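Local structure of minor fimbrium anchoring subunit Mfa2 (Porphyromonas gingivalis, 5NFI) at residues 8-13 with 134-139; 63-68 with 117-122. The protein attaches the minor fimbriae to the outer membrane through its interaction with the fimbrial subunit Mfa1 and regulates fimbrial length. One frame throughout, in Å; residues are numbered along the deposited sequence.

Contact 1 of 2, residues 8-13 with 134-139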
# COMPACT_ATOMS: atom_id res chain seq x y z
N ASN A 8 16.07 7.14 -12.57
CA ASN A 8 14.90 7.24 -13.42
C ASN A 8 13.74 6.44 -12.82
O ASN A 8 13.90 5.29 -12.41
CB ASN A 8 15.21 6.72 -14.81
CG ASN A 8 13.98 6.61 -15.67
OD1 ASN A 8 13.32 5.57 -15.73
ND2 ASN A 8 13.64 7.71 -16.34
N PHE A 9 12.56 7.04 -12.77
CA PHE A 9 11.47 6.36 -12.12
C PHE A 9 10.42 5.95 -13.12
O PHE A 9 9.95 6.78 -13.92
CB PHE A 9 10.86 7.22 -11.01
CG PHE A 9 11.79 7.46 -9.85
CD1 PHE A 9 12.19 6.41 -9.04
CD2 PHE A 9 12.27 8.73 -9.57
CE1 PHE A 9 13.05 6.63 -7.96
CE2 PHE A 9 13.12 8.96 -8.49
CZ PHE A 9 13.51 7.90 -7.69
N TYR A 10 10.09 4.66 -13.08
CA TYR A 10 9.06 4.07 -13.93
C TYR A 10 8.09 3.23 -13.09
O TYR A 10 8.25 3.11 -11.87
CB TYR A 10 9.70 3.22 -15.04
CG TYR A 10 10.43 1.96 -14.60
CD1 TYR A 10 11.70 2.02 -14.05
CD2 TYR A 10 9.86 0.70 -14.79
CE1 TYR A 10 12.39 0.86 -13.68
CE2 TYR A 10 10.54 -0.47 -14.41
CZ TYR A 10 11.80 -0.38 -13.86
OH TYR A 10 12.49 -1.52 -13.49
N SER A 11 7.08 2.66 -13.74
CA SER A 11 6.18 1.75 -13.05
C SER A 11 5.78 0.62 -14.00
O SER A 11 5.08 0.84 -14.99
CB SER A 11 4.95 2.47 -12.52
OG SER A 11 4.18 1.62 -11.68
N GLN A 12 6.26 -0.57 -13.69
CA GLN A 12 5.95 -1.74 -14.49
C GLN A 12 5.61 -2.86 -13.55
O GLN A 12 6.44 -3.36 -12.80
CB GLN A 12 7.12 -2.11 -15.39
CG GLN A 12 6.79 -3.23 -16.34
CD GLN A 12 7.71 -3.24 -17.54
OE1 GLN A 12 8.79 -2.65 -17.53
NE2 GLN A 12 7.26 -3.91 -18.60
N THR A 13 4.35 -3.26 -13.60
CA THR A 13 3.78 -3.97 -12.49
C THR A 13 4.17 -5.45 -12.34
O THR A 13 3.99 -5.98 -11.23
CB THR A 13 2.27 -3.90 -12.54
OG1 THR A 13 1.76 -4.43 -11.32
CG2 THR A 13 1.74 -4.69 -13.73
N HIS A 134 24.21 5.94 -13.04
CA HIS A 134 22.78 5.97 -13.33
C HIS A 134 22.13 4.68 -12.91
O HIS A 134 22.79 3.65 -12.78
CB HIS A 134 22.53 6.23 -14.81
CG HIS A 134 22.99 7.57 -15.26
ND1 HIS A 134 22.12 8.58 -15.63
CD2 HIS A 134 24.24 8.08 -15.40
CE1 HIS A 134 22.81 9.65 -15.98
NE2 HIS A 134 24.10 9.37 -15.85
N THR A 135 20.82 4.73 -12.71
CA THR A 135 20.02 3.56 -12.41
C THR A 135 18.54 3.87 -12.63
O THR A 135 18.18 5.02 -12.86
CB THR A 135 20.24 3.08 -10.96
OG1 THR A 135 19.64 1.79 -10.78
CG2 THR A 135 19.66 4.07 -9.97
N ARG A 136 17.71 2.83 -12.60
CA ARG A 136 16.26 2.95 -12.71
C ARG A 136 15.63 2.31 -11.48
O ARG A 136 16.22 1.40 -10.88
CB ARG A 136 15.73 2.26 -13.97
CG ARG A 136 16.25 2.83 -15.25
CD ARG A 136 15.80 2.05 -16.47
NE ARG A 136 14.38 2.21 -16.79
CZ ARG A 136 13.48 1.21 -16.88
NH1 ARG A 136 13.84 -0.05 -16.66
NH2 ARG A 136 12.22 1.48 -17.21
N ALA A 137 14.43 2.77 -11.12
CA ALA A 137 13.67 2.19 -10.01
C ALA A 137 12.20 2.01 -10.37
O ALA A 137 11.59 2.89 -10.98
CB ALA A 137 13.81 3.05 -8.78
N ASN A 138 11.62 0.87 -9.99
CA ASN A 138 10.22 0.55 -10.32
C ASN A 138 9.26 0.89 -9.17
O ASN A 138 9.27 0.24 -8.12
CB ASN A 138 10.09 -0.92 -10.70
CG ASN A 138 8.69 -1.29 -11.21
OD1 ASN A 138 7.74 -0.51 -11.10
ND2 ASN A 138 8.57 -2.49 -11.77
N LEU A 139 8.44 1.90 -9.39
CA LEU A 139 7.48 2.31 -8.38
C LEU A 139 6.27 1.41 -8.47
O LEU A 139 5.64 1.31 -9.53
CB LEU A 139 7.08 3.78 -8.57
CG LEU A 139 8.15 4.83 -8.28
CD1 LEU A 139 7.85 6.09 -9.06
CD2 LEU A 139 8.21 5.13 -6.79

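Contact 2 of 2, residues 63-68 with 117-122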
# COMPACT_ATOMS: atom_id res chain seq x y z
N ASP A 63 32.77 6.78 -2.02
CA ASP A 63 32.66 5.61 -2.90
C ASP A 63 32.04 4.42 -2.18
O ASP A 63 32.14 4.31 -0.96
CB ASP A 63 34.04 5.22 -3.45
CG ASP A 63 34.78 6.38 -4.09
OD1 ASP A 63 34.16 7.46 -4.25
OD2 ASP A 63 35.97 6.22 -4.42
N GLY A 64 31.40 3.52 -2.93
CA GLY A 64 30.86 2.31 -2.34
C GLY A 64 29.56 1.78 -2.93
O GLY A 64 29.11 2.23 -3.99
N LEU A 65 28.98 0.80 -2.24
CA LEU A 65 27.71 0.20 -2.68
C LEU A 65 26.56 0.93 -2.02
O LEU A 65 26.59 1.21 -0.82
CB LEU A 65 27.65 -1.29 -2.36
CG LEU A 65 28.48 -2.23 -3.23
CD1 LEU A 65 28.31 -3.66 -2.75
CD2 LEU A 65 28.13 -2.09 -4.71
N TYR A 66 25.54 1.24 -2.81
CA TYR A 66 24.38 1.90 -2.24
C TYR A 66 23.11 1.31 -2.82
O TYR A 66 23.10 0.81 -3.94
CB TYR A 66 24.40 3.40 -2.50
CG TYR A 66 25.56 4.16 -1.90
CD1 TYR A 66 26.79 4.22 -2.54
CD2 TYR A 66 25.41 4.86 -0.70
CE1 TYR A 66 27.84 4.93 -2.00
CE2 TYR A 66 26.46 5.57 -0.16
CZ TYR A 66 27.67 5.60 -0.81
OH TYR A 66 28.72 6.32 -0.27
N THR A 67 22.05 1.37 -2.03
CA THR A 67 20.73 1.05 -2.52
C THR A 67 19.87 2.28 -2.28
O THR A 67 20.06 3.00 -1.28
CB THR A 67 20.12 -0.18 -1.83
OG1 THR A 67 21.08 -1.23 -1.78
CG2 THR A 67 18.89 -0.65 -2.59
N ILE A 68 18.96 2.54 -3.20
CA ILE A 68 18.09 3.69 -3.07
C ILE A 68 16.66 3.23 -2.80
O ILE A 68 16.15 2.33 -3.46
CB ILE A 68 18.18 4.56 -4.33
CG1 ILE A 68 19.20 5.67 -4.08
CG2 ILE A 68 16.82 5.14 -4.69
CD1 ILE A 68 19.67 6.37 -5.32
N SER A 117 15.64 0.51 -5.91
CA SER A 117 16.55 0.43 -7.04
C SER A 117 17.45 -0.81 -6.89
O SER A 117 17.52 -1.41 -5.81
CB SER A 117 17.42 1.68 -7.13
OG SER A 117 18.51 1.58 -6.22
N PRO A 118 18.14 -1.19 -7.97
CA PRO A 118 19.17 -2.20 -7.72
C PRO A 118 20.32 -1.60 -6.92
O PRO A 118 20.37 -0.39 -6.72
CB PRO A 118 19.62 -2.61 -9.13
CG PRO A 118 19.21 -1.48 -10.02
CD PRO A 118 17.99 -0.87 -9.40
N VAL A 119 21.21 -2.45 -6.44
CA VAL A 119 22.42 -1.99 -5.82
C VAL A 119 23.29 -1.34 -6.88
O VAL A 119 23.59 -1.94 -7.93
CB VAL A 119 23.20 -3.13 -5.18
CG1 VAL A 119 24.51 -2.61 -4.57
CG2 VAL A 119 22.35 -3.83 -4.15
N VAL A 120 23.70 -0.10 -6.61
CA VAL A 120 24.58 0.63 -7.50
C VAL A 120 25.90 0.86 -6.80
O VAL A 120 26.03 0.57 -5.61
CB VAL A 120 23.97 1.97 -7.93
CG1 VAL A 120 22.68 1.73 -8.69
CG2 VAL A 120 23.73 2.86 -6.73
N GLU A 121 26.87 1.41 -7.52
CA GLU A 121 28.22 1.51 -7.01
C GLU A 121 28.99 2.73 -7.50
O GLU A 121 29.29 2.84 -8.69
CB GLU A 121 28.97 0.24 -7.39
CG GLU A 121 30.41 0.17 -6.96
CD GLU A 121 31.02 -1.13 -7.42
OE1 GLU A 121 30.22 -1.98 -7.89
OE2 GLU A 121 32.26 -1.29 -7.34
N LEU A 122 29.30 3.64 -6.58
CA LEU A 122 30.29 4.70 -6.83
C LEU A 122 31.69 4.12 -6.79
O LEU A 122 32.11 3.60 -5.75
CB LEU A 122 30.19 5.82 -5.81
CG LEU A 122 29.23 6.97 -6.05
CD1 LEU A 122 29.69 8.17 -5.22
CD2 LEU A 122 29.14 7.31 -7.52

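Contact 1 of 2, residues 8-13 with 134-139
The ring of Tyr10 is sandwiched between two side chains of the neighbouring strand. Over one face lies the guanidinium of Arg136, stacked flat in a cation-pi arrangement, the planes 11° apart and CZ 3.6 Å from the ring centroid. Over the opposite face Asn138 crosses Tyr10 at about a right angle, its amide inclined 28° to the ring and its CB making a CH-pi contact 4.1 Å from the same centroid. Tyr10 reaches this slot with CG between its backbone N and carbonyl carbon (chi1 67°); a bend at chi3 turns the guanidinium across the face of the ring. Asn8 runs alongside Arg136 in the same direction, its ND2 bonded to the carbonyls of Ser51 and Lys54. Strands 3-10 and 133-151 of the transthyretin-like fold pair in parallel: Asn8 N and Tyr10 N donate to Thr135 O and Ala137 O, while Asn8 O and Tyr10 O accept from Ala137 N and Leu139 N. Further along, side chains add to the pairing. The Asn138 amide grips the backbone of Gln12 twice, OD1 accepting from Gln12 N (3.0 Å) above the amide plane, and ND2 giving a straight, in-plane bond to a lone pair of Gln12 O. Ser11 OG donates to Leu139 O at 2.6 Å. On the other sheet face, Phe9 CD1 meets Ala137 CB at 3.7 Å and Phe9 CB meets Leu139 CD1, beside Leu28 and Val30.

Contact 2 of 2, residues 63-68 with 117-122
Two hydrogen bonds hold the hydroxyl of Ser117: OG accepts from Ile68 N at 3.2 Å and donates to Pro118 O, the next carbonyl along its own chain, at 2.8 Å. The donor use fixes the rotation of the group, which sits between its backbone N and carbonyl carbon (chi1 82°). Ser117 N closes the pair with a nearly straight bond to Ile68 O. The pairing has slipped by one residue here, since Thr67 lies nearest Val119 and Ile68 nearest Ser117, with Pro118, which has no N-H to give, between. Beyond it the two strands pair antiparallel, strongly twisted (140° between the strand directions), neighbours in a sheet of the N-terminal part of the protein, consistent with the transthyretin-like fold of the fimbrillin superfamily. Tyr66 and Val120 form a hydrogen-bonded pair, each bond 2.9 Å between N of one and O of the other, although Tyr66 N lies above the carbonyl plane of Val120. Tyr66 O also receives a CA-H contact from Val119. Gly64 and Leu122 form the next hydrogen-bonded pair; at the Gly64 phi of 145° a CB would press against the carbonyl O of Asp63, so glycine's lack of a side chain suits the site, and Gly64 O meets the CA of Glu121 as well as Leu122 N. Side chains divide between the two faces. On one, Leu65 crosses Glu121 obliquely, its CD2 resting 3.6 Å from Glu121 CB and 3.7 Å from Val119 CG1. Thr67 crosses Val119 obliquely too, Thr67 OG1 touching Val119 CG2 at 3.7 Å. On the other, Tyr66, Val120 and Leu122 turn inward, Tyr66 and Leu122 both packing on Leu60 of strand 56-60, while Val120 reaches Val5 and Ile133.

From the N terminus, the chain first lays down strand 3-10; residues 8-13 pair with 134-139 only after 120 further residues, and contact 1 closes that large loop. Contact 2 is nested within it, joining residues 63-68 to 117-122 across 48 intervening residues. The chain then passes from strand 113-122 to strand 133-151, which pair antiparallel, so that strands 3-10, 133-151, 113-122 and 64-72 follow one another side by side. The two contacts, with centres about 15 Å apart, meet directly in this row: the side chain of Thr135 packs on Pro118 and Val120, and Arg136 O lies against the ring of Pro118.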